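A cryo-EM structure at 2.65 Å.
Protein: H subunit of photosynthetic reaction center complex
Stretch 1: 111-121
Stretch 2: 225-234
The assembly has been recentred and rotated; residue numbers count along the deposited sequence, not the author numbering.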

# COMPACT_ATOMS: atom_id res chain seq x y z
N SER D 111 32.42 -6.07 -8.25
CA SER D 111 32.04 -6.87 -9.40
C SER D 111 31.20 -6.07 -10.38
O SER D 111 30.52 -5.11 -10.01
N TYR D 112 31.26 -6.47 -11.64
CA TYR D 112 30.42 -5.89 -12.67
C TYR D 112 29.88 -7.01 -13.54
O TYR D 112 30.33 -8.15 -13.47
N ALA D 113 28.89 -6.68 -14.36
CA ALA D 113 28.32 -7.62 -15.30
C ALA D 113 28.90 -7.37 -16.68
O ALA D 113 29.23 -6.24 -17.04
N GLN D 114 29.02 -8.44 -17.46
CA GLN D 114 29.50 -8.33 -18.84
C GLN D 114 28.37 -7.79 -19.72
O GLN D 114 27.78 -8.49 -20.54
N ARG D 115 28.07 -6.51 -19.51
CA ARG D 115 27.04 -5.85 -20.29
C ARG D 115 27.52 -5.63 -21.72
O ARG D 115 28.70 -5.80 -22.05
N ALA D 116 26.58 -5.26 -22.58
CA ALA D 116 26.92 -4.96 -23.96
C ALA D 116 27.83 -3.74 -24.03
O ALA D 116 27.61 -2.74 -23.35
N ASP D 117 28.88 -3.84 -24.84
CA ASP D 117 29.83 -2.74 -24.97
C ASP D 117 29.32 -1.75 -26.02
O ASP D 117 29.89 -1.57 -27.10
N VAL D 118 28.21 -1.11 -25.67
CA VAL D 118 27.54 -0.15 -26.54
C VAL D 118 26.72 0.76 -25.64
O VAL D 118 26.19 0.30 -24.61
N PRO D 119 26.61 2.05 -25.94
CA PRO D 119 25.84 2.95 -25.08
C PRO D 119 24.34 2.72 -25.22
O PRO D 119 23.87 2.07 -26.16
N GLU D 120 23.60 3.26 -24.27
CA GLU D 120 22.14 3.27 -24.35
C GLU D 120 21.70 4.35 -25.33
O GLU D 120 22.14 5.50 -25.23
N LEU D 121 20.82 3.99 -26.25
CA LEU D 121 20.44 4.89 -27.33
C LEU D 121 19.15 5.65 -27.06
O LEU D 121 18.81 6.55 -27.84
N ASP D 225 33.08 11.03 -26.05
CA ASP D 225 31.82 11.72 -25.80
C ASP D 225 30.66 10.76 -25.62
O ASP D 225 29.50 11.17 -25.69
N GLN D 226 30.95 9.48 -25.40
CA GLN D 226 29.90 8.52 -25.12
C GLN D 226 30.50 7.38 -24.30
O GLN D 226 31.68 7.05 -24.44
N VAL D 227 29.67 6.80 -23.45
CA VAL D 227 30.09 5.73 -22.56
C VAL D 227 29.15 4.55 -22.74
O VAL D 227 27.93 4.72 -22.84
N SER D 228 29.72 3.35 -22.83
CA SER D 228 28.94 2.14 -23.03
C SER D 228 28.46 1.59 -21.70
O SER D 228 28.95 1.95 -20.63
N LYS D 229 27.48 0.69 -21.77
CA LYS D 229 26.97 0.05 -20.56
C LYS D 229 28.07 -0.72 -19.85
O LYS D 229 28.12 -0.75 -18.61
N LEU D 230 28.96 -1.35 -20.61
CA LEU D 230 30.05 -2.11 -20.00
C LEU D 230 30.97 -1.20 -19.22
O LEU D 230 31.36 -1.51 -18.08
N GLU D 231 31.33 -0.06 -19.80
CA GLU D 231 32.17 0.89 -19.08
C GLU D 231 31.44 1.47 -17.88
O GLU D 231 32.07 1.77 -16.86
N GLU D 232 30.13 1.65 -17.99
CA GLU D 232 29.35 2.12 -16.85
C GLU D 232 29.46 1.15 -15.67
O GLU D 232 29.76 1.57 -14.55
N ASP D 233 29.20 -0.14 -15.91
CA ASP D 233 29.38 -1.09 -14.82
C ASP D 233 30.82 -1.12 -14.34
O ASP D 233 31.06 -1.21 -13.13
N LYS D 234 31.79 -1.03 -15.24
CA LYS D 234 33.18 -1.10 -14.80
C LYS D 234 33.54 0.07 -13.90
O LYS D 234 34.23 -0.11 -12.89

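Residues 111-121 run as an irregular loop across 225-234, whose helix begins at Lys-229, and the two stretches bury 898 Å² summed over both sides. One polar anchor lies at the helix N-terminus. Ser-228, chi1 p (77°), holds its hydroxyl where it serves twice: OG donates to Asp-117 OD2 at 2.7 Å, and it accepts from Glu-231 N at 3.2 Å and 170°, the N-cap bond. Asp-117 leaves its backbone sideways, yet chi1 t (-155°) carries the carboxylate to that hydroxyl. Glu-231 bonds back to Ser-228, its OE1 accepting from Ser-228 N at 2.5 Å and 172°; its chi2 of 145° lies between wells. Backbone bonds fix the register beside it: Lys-229 N to Val-118 O is 3.1 Å and nearly linear (170°), whereas Leu-230 N to Ala-116 O, 3.4 Å and 133°, is weak.

Lys-229 points toward the loop and has the largest covered area, 124 Å². Its chi1 m (-79°) places CG 3.8 Å from Glu-120 CG, and chi2 t (171°) sets CD over one face of the Arg-115 guanidinium, 3.9 Å from NH2; chi3 m and chi4 t then carry NZ onward to a hydrogen bond elsewhere in the structure. Arg-115 also points inward (m,t,p, chi4 -178°); its CD lies 3.0 Å from Asp-233 OD2, but NE to the same OD2 is 4.1 Å, beyond a salt bridge. Both NE and NH2 find hydrogen bonds elsewhere in the structure.

Leu-230, t,p, fills the space along the loop backbone: CD1 lies 3.6 Å from both Ala-113 O and Arg-115 N, and CD2 3.5 Å from Gln-114 NE2. Tyr-112, chi1 p (55°), packs CB 3.7 Å from Asp-233 CB and offers a ring face to Lys-234. The latter's CG sits 3.8 Å from the centroid of the Tyr-112 ring, only 5° off the normal, a CH-pi contact. At the other end, Pro-119 CB approaches Val-227 O to 3.2 Å.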

# COMPACT_ATOMS: atom_id res chain seq x y z
CB SER D 111 31.27 -8.10 -8.95
OG SER D 111 31.92 -8.73 -7.87
CB TYR D 112 31.17 -4.87 -13.52
CG TYR D 112 32.44 -5.39 -14.14
CD1 TYR D 112 33.64 -5.34 -13.46
CD2 TYR D 112 32.44 -5.94 -15.41
CE1 TYR D 112 34.79 -5.82 -14.01
CE2 TYR D 112 33.59 -6.41 -15.98
CZ TYR D 112 34.77 -6.35 -15.27
OH TYR D 112 35.93 -6.83 -15.83
CB ALA D 113 26.80 -7.51 -15.34
CB GLN D 114 30.00 -9.68 -19.34
CG GLN D 114 30.96 -9.56 -20.49
CD GLN D 114 32.25 -8.88 -20.09
OE1 GLN D 114 32.85 -9.22 -19.07
NE2 GLN D 114 32.68 -7.92 -20.89
CB ARG D 115 26.67 -4.52 -19.66
CG ARG D 115 26.17 -4.61 -18.24
CD ARG D 115 25.57 -3.30 -17.80
NE ARG D 115 24.15 -3.21 -18.10
CZ ARG D 115 23.41 -2.15 -17.85
NH1 ARG D 115 23.94 -1.07 -17.29
NH2 ARG D 115 22.13 -2.16 -18.16
CB ALA D 116 25.66 -4.71 -24.78
CB ASP D 117 31.22 -3.27 -25.32
CG ASP D 117 32.32 -2.32 -24.89
OD1 ASP D 117 33.50 -2.73 -24.88
OD2 ASP D 117 32.00 -1.16 -24.55
CB VAL D 118 26.68 -0.86 -27.59
CG1 VAL D 118 25.46 -1.51 -26.96
CG2 VAL D 118 26.27 0.10 -28.69
CB PRO D 119 26.23 4.34 -25.57
CG PRO D 119 26.72 4.12 -26.95
CD PRO D 119 27.40 2.80 -26.92
CB GLU D 120 21.52 3.53 -22.98
CG GLU D 120 22.02 2.63 -21.89
CD GLU D 120 21.20 2.77 -20.62
OE1 GLU D 120 19.99 3.06 -20.73
OE2 GLU D 120 21.76 2.58 -19.52
CB LEU D 121 20.31 4.12 -28.64
CG LEU D 121 21.58 3.38 -29.03
CD1 LEU D 121 21.46 2.85 -30.44
CD2 LEU D 121 22.79 4.29 -28.90
CB ASP D 225 31.52 12.70 -26.94
CG ASP D 225 32.52 13.84 -26.99
OD1 ASP D 225 33.10 14.17 -25.94
OD2 ASP D 225 32.71 14.40 -28.09
CB GLN D 226 29.25 8.00 -26.40
CG GLN D 226 30.05 6.93 -27.11
CD GLN D 226 29.48 6.60 -28.46
OE1 GLN D 226 28.91 7.46 -29.13
NE2 GLN D 226 29.63 5.35 -28.88
CB VAL D 227 30.12 6.21 -21.09
CG1 VAL D 227 28.76 6.69 -20.65
CG2 VAL D 227 30.61 5.10 -20.18
CB SER D 228 29.77 1.10 -23.77
OG SER D 228 30.69 0.48 -22.90
CB LYS D 229 25.81 -0.87 -20.92
CG LYS D 229 24.50 -0.15 -21.15
CD LYS D 229 23.44 -1.08 -21.70
CE LYS D 229 23.54 -1.19 -23.20
NZ LYS D 229 22.50 -2.10 -23.74
CB LEU D 230 30.82 -2.86 -21.08
CG LEU D 230 31.88 -3.81 -20.56
CD1 LEU D 230 31.27 -4.79 -19.59
CD2 LEU D 230 32.53 -4.54 -21.71
CB GLU D 231 32.63 1.99 -20.02
CG GLU D 231 33.43 1.49 -21.20
CD GLU D 231 33.17 2.29 -22.46
OE1 GLU D 231 32.18 3.06 -22.49
OE2 GLU D 231 33.94 2.14 -23.42
CB GLU D 232 27.89 2.30 -17.25
CG GLU D 232 27.60 3.59 -17.97
CD GLU D 232 26.12 3.81 -18.19
OE1 GLU D 232 25.64 3.59 -19.32
OE2 GLU D 232 25.42 4.18 -17.22
CB ASP D 233 28.94 -2.50 -15.20
CG ASP D 233 27.48 -2.74 -14.91
OD1 ASP D 233 26.86 -1.91 -14.22
OD2 ASP D 233 26.98 -3.82 -15.26
CB LYS D 234 34.11 -1.16 -16.00
CG LYS D 234 34.30 -2.56 -16.51
CD LYS D 234 35.23 -2.61 -17.69
CE LYS D 234 35.25 -3.98 -18.30
NZ LYS D 234 36.02 -3.99 -19.57